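Local coordinates for designed helical repeat protein (Synthetic construct, PDB 5CWQ) that is a computationally designed helical repeat protein of synthetic origin, with no known biological function, at residues 92-97 / 150-155; 128-133 / 158-163; 185-190 / 215-220. All coordinates share one frame; numbering follows the deposited sequence.

Contact 1. Residues 92-97 / 150-155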
loop_
_atom_site.group_PDB
_atom_site.type_symbol
_atom_site.label_atom_id
_atom_site.label_comp_id
_atom_site.label_asym_id
_atom_site.label_seq_id
_atom_site.Cartn_x
_atom_site.Cartn_y
_atom_site.Cartn_z
ATOM N N VAL A 92 -9.145 7.193 10.660
ATOM C CA VAL A 92 -8.777 8.007 9.509
ATOM C C VAL A 92 -7.270 7.929 9.276
ATOM O O VAL A 92 -6.815 7.877 8.133
ATOM C CB VAL A 92 -9.207 9.478 9.700
ATOM C CG1 VAL A 92 -8.731 10.348 8.540
ATOM C CG2 VAL A 92 -10.718 9.573 9.843
ATOM N N LEU A 93 -6.501 7.922 10.360
ATOM C CA LEU A 93 -5.051 7.798 10.258
ATOM C C LEU A 93 -4.681 6.514 9.526
ATOM O O LEU A 93 -3.878 6.533 8.595
ATOM C CB LEU A 93 -4.402 7.818 11.647
ATOM C CG LEU A 93 -2.891 7.558 11.697
ATOM C CD1 LEU A 93 -2.119 8.565 10.848
ATOM C CD2 LEU A 93 -2.399 7.581 13.141
ATOM N N ALA A 94 -5.281 5.404 9.946
ATOM C CA ALA A 94 -4.996 4.105 9.350
ATOM C C ALA A 94 -5.355 4.103 7.869
ATOM O O ALA A 94 -4.609 3.577 7.044
ATOM C CB ALA A 94 -5.752 3.004 10.086
ATOM N N LEU A 95 -6.495 4.699 7.537
ATOM C CA LEU A 95 -6.931 4.798 6.147
ATOM C C LEU A 95 -5.949 5.627 5.322
ATOM O O LEU A 95 -5.643 5.284 4.181
ATOM C CB LEU A 95 -8.333 5.410 6.071
ATOM C CG LEU A 95 -9.458 4.540 6.641
ATOM C CD1 LEU A 95 -10.705 5.373 6.900
ATOM C CD2 LEU A 95 -9.769 3.388 5.699
ATOM N N ALA A 96 -5.456 6.716 5.905
ATOM C CA ALA A 96 -4.483 7.565 5.229
ATOM C C ALA A 96 -3.192 6.799 4.965
ATOM O O ALA A 96 -2.576 6.948 3.910
ATOM C CB ALA A 96 -4.200 8.814 6.054
ATOM N N LEU A 97 -2.791 5.975 5.927
ATOM C CA LEU A 97 -1.570 5.189 5.795
ATOM C C LEU A 97 -1.706 4.137 4.699
ATOM O O LEU A 97 -0.730 3.812 4.019
ATOM C CB LEU A 97 -1.216 4.524 7.126
ATOM C CG LEU A 97 -0.769 5.469 8.245
ATOM C CD1 LEU A 97 -0.599 4.711 9.551
ATOM C CD2 LEU A 97 0.521 6.193 7.884
ATOM N N LEU A 150 -6.927 -1.895 13.889
ATOM C CA LEU A 150 -5.831 -2.854 13.840
ATOM C C LEU A 150 -5.735 -3.475 12.453
ATOM O O LEU A 150 -4.659 -3.516 11.856
ATOM C CB LEU A 150 -6.019 -3.947 14.896
ATOM C CG LEU A 150 -5.060 -5.142 14.819
ATOM C CD1 LEU A 150 -3.610 -4.691 14.858
ATOM C CD2 LEU A 150 -5.339 -6.124 15.947
ATOM N N ALA A 151 -6.868 -3.943 11.943
ATOM C CA ALA A 151 -6.903 -4.596 10.640
ATOM C C ALA A 151 -6.494 -3.630 9.530
ATOM O O ALA A 151 -5.815 -4.019 8.580
ATOM C CB ALA A 151 -8.290 -5.165 10.371
ATOM N N LEU A 152 -6.901 -2.370 9.651
ATOM C CA LEU A 152 -6.544 -1.363 8.656
ATOM C C LEU A 152 -5.044 -1.104 8.671
ATOM O O LEU A 152 -4.411 -1.010 7.618
ATOM C CB LEU A 152 -7.307 -0.060 8.902
ATOM C CG LEU A 152 -8.805 -0.126 8.610
ATOM C CD1 LEU A 152 -9.511 1.121 9.126
ATOM C CD2 LEU A 152 -9.062 -0.312 7.118
ATOM N N ALA A 153 -4.480 -0.996 9.869
ATOM C CA ALA A 153 -3.046 -0.808 10.020
ATOM C C ALA A 153 -2.277 -1.981 9.414
ATOM O O ALA A 153 -1.224 -1.790 8.819
ATOM C CB ALA A 153 -2.680 -0.633 11.496
ATOM N N LEU A 154 -2.812 -3.191 9.551
ATOM C CA LEU A 154 -2.137 -4.375 9.022
ATOM C C LEU A 154 -2.118 -4.364 7.494
ATOM O O LEU A 154 -1.170 -4.848 6.872
ATOM C CB LEU A 154 -2.808 -5.655 9.530
ATOM C CG LEU A 154 -2.613 -5.972 11.015
ATOM C CD1 LEU A 154 -3.434 -7.188 11.407
ATOM C CD2 LEU A 154 -1.145 -6.194 11.359
ATOM N N ILE A 155 -3.167 -3.813 6.893
ATOM C CA ILE A 155 -3.223 -3.655 5.445
ATOM C C ILE A 155 -2.134 -2.686 5.001
ATOM O O ILE A 155 -1.410 -2.949 4.040
ATOM C CB ILE A 155 -4.611 -3.150 4.980
ATOM C CG1 ILE A 155 -5.681 -4.207 5.262
ATOM C CG2 ILE A 155 -4.608 -2.812 3.489
ATOM C CD1 ILE A 155 -7.111 -3.701 5.117
#
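Ala94 and Leu152 meet where two near-parallel helices of the stacked helical repeat lie side by side, helix 90-114 against helix 147-171. The methyl CB of Ala94 points at the other helix and rests on CB of Leu152 at 3.6 Å, a contact made close to the backbones. Alanine suits this place because its single methyl lets the short axes come within 8.4 Å at an angle of 17°. The CA atoms of Ala94 and Ala153 are accordingly only 5.3 Å apart, and the same Ala94 methyl lies 4.2 Å from the backbone N of Ala153.

The two helices have one helix between them in sequence and pack side by side, as expected of next-but-one helices in a stacked helical array, here with apolar side chains, all of them buried. Beside the alanine, two leucines reach over the interface. The CA-CB bond of Leu95 leads away from helix 147-171, yet its end turns back: with CG anti to the carbonyl carbon (chi1 -68°), CD2 is brought to 4.0 Å from CD2 of Leu152. CD1 of Leu152 lies almost as near that methyl, at 4.1 Å, so the fork of Leu152 receives one branch of Leu95, the two side chains crossing at a slant. Leucine fits here because its branched end can span a gap that alanine could not. Leu95 also packs on Ala37 and Ile41 of helix 33-57.

Contact 2. Residues 128-133 / 158-163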
loop_
_atom_site.group_PDB
_atom_site.type_symbol
_atom_site.label_atom_id
_atom_site.label_comp_id
_atom_site.label_asym_id
_atom_site.label_seq_id
_atom_site.Cartn_x
_atom_site.Cartn_y
_atom_site.Cartn_z
ATOM N N GLN A 128 9.692 1.857 4.033
ATOM C CA GLN A 128 10.179 1.580 5.377
ATOM C C GLN A 128 9.559 2.559 6.370
ATOM O O GLN A 128 9.199 2.176 7.484
ATOM C CB GLN A 128 11.708 1.661 5.425
ATOM C CG GLN A 128 12.314 1.307 6.780
ATOM C CD GLN A 128 11.991 -0.111 7.219
ATOM O OE1 GLN A 128 11.901 -1.024 6.397
ATOM N NE2 GLN A 128 11.810 -0.299 8.521
ATOM N N ARG A 129 9.429 3.817 5.959
ATOM C CA ARG A 129 8.844 4.849 6.810
ATOM C C ARG A 129 7.399 4.526 7.173
ATOM O O ARG A 129 7.046 4.465 8.349
ATOM C CB ARG A 129 8.903 6.216 6.124
ATOM C CG ARG A 129 10.278 6.868 6.118
ATOM C CD ARG A 129 10.282 8.099 5.221
ATOM N NE ARG A 129 11.603 8.713 5.109
ATOM C CZ ARG A 129 11.889 9.729 4.299
ATOM N NH1 ARG A 129 10.950 10.251 3.520
ATOM N NH2 ARG A 129 13.118 10.224 4.265
ATOM N N VAL A 130 6.566 4.324 6.158
ATOM C CA VAL A 130 5.146 4.083 6.380
ATOM C C VAL A 130 4.944 2.773 7.142
ATOM O O VAL A 130 4.004 2.642 7.930
ATOM C CB VAL A 130 4.362 4.052 5.046
ATOM C CG1 VAL A 130 4.800 2.881 4.184
ATOM C CG2 VAL A 130 2.865 4.002 5.304
ATOM N N LEU A 131 5.839 1.815 6.910
ATOM C CA LEU A 131 5.828 0.556 7.645
ATOM C C LEU A 131 5.955 0.812 9.144
ATOM O O LEU A 131 5.200 0.261 9.946
ATOM C CB LEU A 131 6.962 -0.352 7.168
ATOM C CG LEU A 131 7.258 -1.594 8.013
ATOM C CD1 LEU A 131 6.047 -2.504 8.066
ATOM C CD2 LEU A 131 8.461 -2.334 7.458
ATOM N N GLU A 132 6.916 1.651 9.513
ATOM C CA GLU A 132 7.152 1.972 10.913
ATOM C C GLU A 132 5.960 2.717 11.507
ATOM O O GLU A 132 5.553 2.448 12.637
ATOM C CB GLU A 132 8.431 2.798 11.058
ATOM C CG GLU A 132 9.700 2.011 10.750
ATOM C CD GLU A 132 10.928 2.890 10.606
ATOM O OE1 GLU A 132 10.803 4.127 10.737
ATOM O OE2 GLU A 132 12.024 2.341 10.358
ATOM N N GLU A 133 5.395 3.645 10.740
ATOM C CA GLU A 133 4.232 4.397 11.200
ATOM C C GLU A 133 3.036 3.472 11.403
ATOM O O GLU A 133 2.331 3.570 12.403
ATOM C CB GLU A 133 3.872 5.506 10.209
ATOM C CG GLU A 133 4.912 6.610 10.114
ATOM C CD GLU A 133 4.453 7.776 9.257
ATOM O OE1 GLU A 133 3.302 8.230 9.432
ATOM O OE2 GLU A 133 5.244 8.237 8.408
ATOM N N ALA A 158 1.151 -4.477 5.224
ATOM C CA ALA A 158 1.329 -5.461 4.160
ATOM C C ALA A 158 1.664 -4.785 2.830
ATOM O O ALA A 158 2.520 -5.263 2.083
ATOM C CB ALA A 158 0.074 -6.324 4.021
ATOM N N LEU A 159 0.997 -3.674 2.538
ATOM C CA LEU A 159 1.287 -2.919 1.321
ATOM C C LEU A 159 2.727 -2.413 1.340
ATOM O O LEU A 159 3.426 -2.456 0.324
ATOM C CB LEU A 159 0.321 -1.744 1.166
ATOM C CG LEU A 159 -1.121 -2.100 0.804
ATOM C CD1 LEU A 159 -2.016 -0.884 0.981
ATOM C CD2 LEU A 159 -1.210 -2.634 -0.622
ATOM N N ALA A 160 3.165 -1.941 2.502
ATOM C CA ALA A 160 4.525 -1.438 2.661
ATOM C C ALA A 160 5.546 -2.551 2.439
ATOM O O ALA A 160 6.569 -2.346 1.788
ATOM C CB ALA A 160 4.701 -0.820 4.041
ATOM N N VAL A 161 5.262 -3.731 2.981
ATOM C CA VAL A 161 6.154 -4.874 2.825
ATOM C C VAL A 161 6.152 -5.336 1.369
ATOM O O VAL A 161 7.165 -5.813 0.861
ATOM C CB VAL A 161 5.745 -6.033 3.758
ATOM C CG1 VAL A 161 6.557 -7.288 3.465
ATOM C CG2 VAL A 161 5.935 -5.620 5.207
ATOM N N LEU A 162 5.011 -5.182 0.705
ATOM C CA LEU A 162 4.910 -5.475 -0.720
ATOM C C LEU A 162 5.842 -4.562 -1.505
ATOM O O LEU A 162 6.518 -4.995 -2.437
ATOM C CB LEU A 162 3.472 -5.296 -1.211
ATOM C CG LEU A 162 2.749 -6.531 -1.746
ATOM C CD1 LEU A 162 1.335 -6.165 -2.169
ATOM C CD2 LEU A 162 3.500 -7.157 -2.909
ATOM N N ALA A 163 5.865 -3.290 -1.121
ATOM C CA ALA A 163 6.706 -2.307 -1.787
ATOM C C ALA A 163 8.180 -2.631 -1.565
ATOM O O ALA A 163 8.994 -2.511 -2.482
ATOM C CB ALA A 163 6.382 -0.904 -1.287
#
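Val130 and Leu131 both face Ala160, and the three side chains are arranged as two larger groups about one small methyl. CB of Ala160 points at helix 117-144 and is met by CG1 of Val130 at 3.7 Å and by CB of Leu131 at 3.9 Å. Val130 sets CG1 between its backbone N and carbonyl carbon (chi1 65°), which turns that branch onto the alanine, while CG2 lies anti to N. Leu131 offers only the root of its side chain to Ala160; its outer end runs on past the alanine, and CD1 comes to 4.2 Å from CG2 of Val161, a looser methyl-to-methyl contact.

The segments belong to consecutive helices of the repeat, a helical hairpin whose axes run antiparallel at 157° and approach to 8.6 Å. Such spacing calls for a small residue where the backbones are nearest, and Ala160, its CA 5.5 Å from that of Leu131, supplies it; the beta-branched Val130 and the longer Leu131 pack against it with their larger side chains. Val130 also packs on Ile100 of helix 90-114, and Leu131 on Ile157 and Leu164 of its partner helix. Polar residues take the outward side of helix 117-144: there NE2 of Gln128 donates a nearly straight bond (173°) to OE2 of Glu132 one turn on. OE2 lies in the amide plane of Gln128, while NE2 approaches the carboxylate from its anti side, tilted well out of its plane.

Contact 3. Residues 185-190 / 215-220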
loop_
_atom_site.group_PDB
_atom_site.type_symbol
_atom_site.label_atom_id
_atom_site.label_comp_id
_atom_site.label_asym_id
_atom_site.label_seq_id
_atom_site.Cartn_x
_atom_site.Cartn_y
_atom_site.Cartn_z
ATOM N N ARG A 185 6.025 -12.664 6.616
ATOM C CA ARG A 185 5.608 -13.799 7.430
ATOM C C ARG A 185 4.956 -13.329 8.723
ATOM O O ARG A 185 3.942 -13.876 9.154
ATOM C CB ARG A 185 6.797 -14.708 7.753
ATOM C CG ARG A 185 7.276 -15.552 6.584
ATOM C CD ARG A 185 7.577 -16.979 7.022
ATOM N NE ARG A 185 6.362 -17.707 7.385
ATOM C CZ ARG A 185 6.342 -18.935 7.893
ATOM N NH1 ARG A 185 7.475 -19.590 8.110
ATOM N NH2 ARG A 185 5.185 -19.511 8.190
ATOM N N ARG A 186 5.540 -12.306 9.337
ATOM C CA ARG A 186 5.035 -11.796 10.603
ATOM C C ARG A 186 3.647 -11.185 10.428
ATOM O O ARG A 186 2.720 -11.512 11.170
ATOM C CB ARG A 186 6.001 -10.763 11.188
ATOM C CG ARG A 186 5.806 -10.514 12.677
ATOM C CD ARG A 186 6.823 -9.524 13.234
ATOM N NE ARG A 186 8.202 -9.911 12.928
ATOM C CZ ARG A 186 8.925 -9.432 11.918
ATOM N NH1 ARG A 186 8.421 -8.528 11.084
ATOM N NH2 ARG A 186 10.168 -9.858 11.739
ATOM N N VAL A 187 3.498 -10.311 9.440
ATOM C CA VAL A 187 2.228 -9.624 9.235
ATOM C C VAL A 187 1.162 -10.611 8.761
ATOM O O VAL A 187 -0.015 -10.457 9.081
ATOM C CB VAL A 187 2.364 -8.458 8.227
ATOM C CG1 VAL A 187 2.764 -8.969 6.862
ATOM C CG2 VAL A 187 1.063 -7.658 8.144
ATOM N N GLU A 188 1.575 -11.631 8.014
ATOM C CA GLU A 188 0.643 -12.663 7.574
ATOM C C GLU A 188 0.036 -13.381 8.775
ATOM O O GLU A 188 -1.176 -13.583 8.842
ATOM C CB GLU A 188 1.338 -13.672 6.659
ATOM C CG GLU A 188 0.420 -14.776 6.160
ATOM C CD GLU A 188 1.144 -15.789 5.297
ATOM O OE1 GLU A 188 2.296 -15.516 4.898
ATOM O OE2 GLU A 188 0.560 -16.860 5.021
ATOM N N GLU A 189 0.885 -13.760 9.725
ATOM C CA GLU A 189 0.432 -14.472 10.914
ATOM C C GLU A 189 -0.473 -13.580 11.762
ATOM O O GLU A 189 -1.497 -14.033 12.273
ATOM C CB GLU A 189 1.627 -14.958 11.740
ATOM C CG GLU A 189 1.243 -15.832 12.926
ATOM C CD GLU A 189 2.445 -16.333 13.706
ATOM O OE1 GLU A 189 3.590 -16.069 13.279
ATOM O OE2 GLU A 189 2.246 -16.994 14.748
ATOM N N GLU A 190 -0.097 -12.312 11.903
ATOM C CA GLU A 190 -0.907 -11.356 12.650
ATOM C C GLU A 190 -2.283 -11.197 12.015
ATOM O O GLU A 190 -3.300 -11.196 12.704
ATOM C CB GLU A 190 -0.215 -9.994 12.722
ATOM C CG GLU A 190 1.037 -9.971 13.576
ATOM C CD GLU A 190 1.727 -8.621 13.552
ATOM O OE1 GLU A 190 1.143 -7.645 14.072
ATOM O OE2 GLU A 190 2.848 -8.536 13.010
ATOM N N GLN A 215 -3.560 -11.738 2.505
ATOM C CA GLN A 215 -3.273 -12.097 1.121
ATOM C C GLN A 215 -2.229 -11.176 0.499
ATOM O O GLN A 215 -1.460 -11.596 -0.366
ATOM C CB GLN A 215 -4.558 -12.073 0.287
ATOM C CG GLN A 215 -5.572 -13.129 0.688
ATOM C CD GLN A 215 -4.997 -14.534 0.648
ATOM O OE1 GLN A 215 -4.181 -14.863 -0.215
ATOM N NE2 GLN A 215 -5.418 -15.368 1.591
ATOM N N LEU A 216 -2.211 -9.920 0.927
ATOM C CA LEU A 216 -1.169 -8.995 0.503
ATOM C C LEU A 216 0.184 -9.480 1.011
ATOM O O LEU A 216 1.188 -9.437 0.293
ATOM C CB LEU A 216 -1.456 -7.584 1.014
ATOM C CG LEU A 216 -2.626 -6.868 0.336
ATOM C CD1 LEU A 216 -3.114 -5.709 1.195
ATOM C CD2 LEU A 216 -2.237 -6.384 -1.059
ATOM N N ALA A 217 0.201 -9.949 2.253
ATOM C CA ALA A 217 1.421 -10.457 2.866
ATOM C C ALA A 217 1.905 -11.720 2.156
ATOM O O ALA A 217 3.108 -11.908 1.964
ATOM C CB ALA A 217 1.192 -10.728 4.337
ATOM N N ARG A 218 0.965 -12.579 1.769
ATOM C CA ARG A 218 1.299 -13.812 1.061
ATOM C C ARG A 218 1.909 -13.513 -0.304
ATOM O O ARG A 218 2.844 -14.190 -0.732
ATOM C CB ARG A 218 0.059 -14.699 0.895
ATOM C CG ARG A 218 -0.388 -15.382 2.179
ATOM C CD ARG A 218 -1.593 -16.294 1.965
ATOM N NE ARG A 218 -1.241 -17.527 1.258
ATOM C CZ ARG A 218 -1.586 -17.825 0.004
ATOM N NH1 ARG A 218 -2.314 -16.992 -0.731
ATOM N NH2 ARG A 218 -1.201 -18.981 -0.519
ATOM N N GLU A 219 1.383 -12.498 -0.985
ATOM C CA GLU A 219 1.918 -12.107 -2.287
ATOM C C GLU A 219 3.339 -11.573 -2.132
ATOM O O GLU A 219 4.207 -11.848 -2.958
ATOM C CB GLU A 219 1.038 -11.052 -2.965
ATOM C CG GLU A 219 1.644 -10.537 -4.278
ATOM C CD GLU A 219 0.707 -9.661 -5.089
ATOM O OE1 GLU A 219 -0.524 -9.850 -5.012
ATOM O OE2 GLU A 219 1.208 -8.781 -5.820
ATOM N N ALA A 220 3.566 -10.804 -1.072
ATOM C CA ALA A 220 4.886 -10.253 -0.797
ATOM C C ALA A 220 5.903 -11.372 -0.607
ATOM O O ALA A 220 7.017 -11.307 -1.124
ATOM C CB ALA A 220 4.842 -9.361 0.432
#
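Val187 CG1 presses on the methyl CB of Ala217 at 3.5 Å, closer than carbons usually approach, and this is the tight, buried half of the contact. Val187 holds CG1 between its backbone N and carbonyl carbon (chi1 63°), aiming the branch at the alanine, while CB of Glu188 meets the same methyl at 3.8 Å. A small residue is needed at Ala217, since its CA lies 5.3 Å from that of Glu188 and the antiparallel axes, at 156°, come within 8.3 Å.

Toward solvent the packing gives way to long polar chains. Glu188 is extended, with CG anti to the backbone N, which carries its carboxylate across the aliphatic part of Arg218: OE2 lies 3.3 Å from CG of Arg218. The charged atoms, OE2 and NE of Arg218, are 4.2 Å apart, too far for a salt bridge, so the attraction is probably modest; the carboxylate and guanidinium planes stand almost perpendicular (82°). In the conformer given, NH1 of Arg218 makes a bent bond to OE1 of Gln215, on a lone pair in the carbonyl plane; a second conformer makes the Arg218 side of the contact less certain. Replacing Glu188 with an alanine would probably uncover the aliphatic stem of Arg218 and leave its guanidinium without the nearby negative charge.

These segments form the last helical hairpin of the chain, helices 174-201 and 204-230. Its inner side lies on helix 147-171, where Val187 packs on Ile157, and Leu216 on Ala158 and Leu162.

Helix 147-171 ties the set together: it supplies one segment each to contact 1 and contact 2, whose centres are about 11 Å apart, and contact 3 packs against it. Contact 1 joins two helices separated by one in sequence, near-parallel, whereas contacts 2 and 3 are antiparallel pairings within successive hairpins and share a valine set against an alanine. The contacts also touch directly. CD2 of Leu97 lies 3.8 Å from OE1 of Glu133, linking contacts 1 and 2, and CB of Ala158 is 3.6 Å from CB of Leu216, joining contacts 2 and 3, whose centres are about 12 Å apart. Contacts 1 and 3 lie farther apart, about 15 Å between centres.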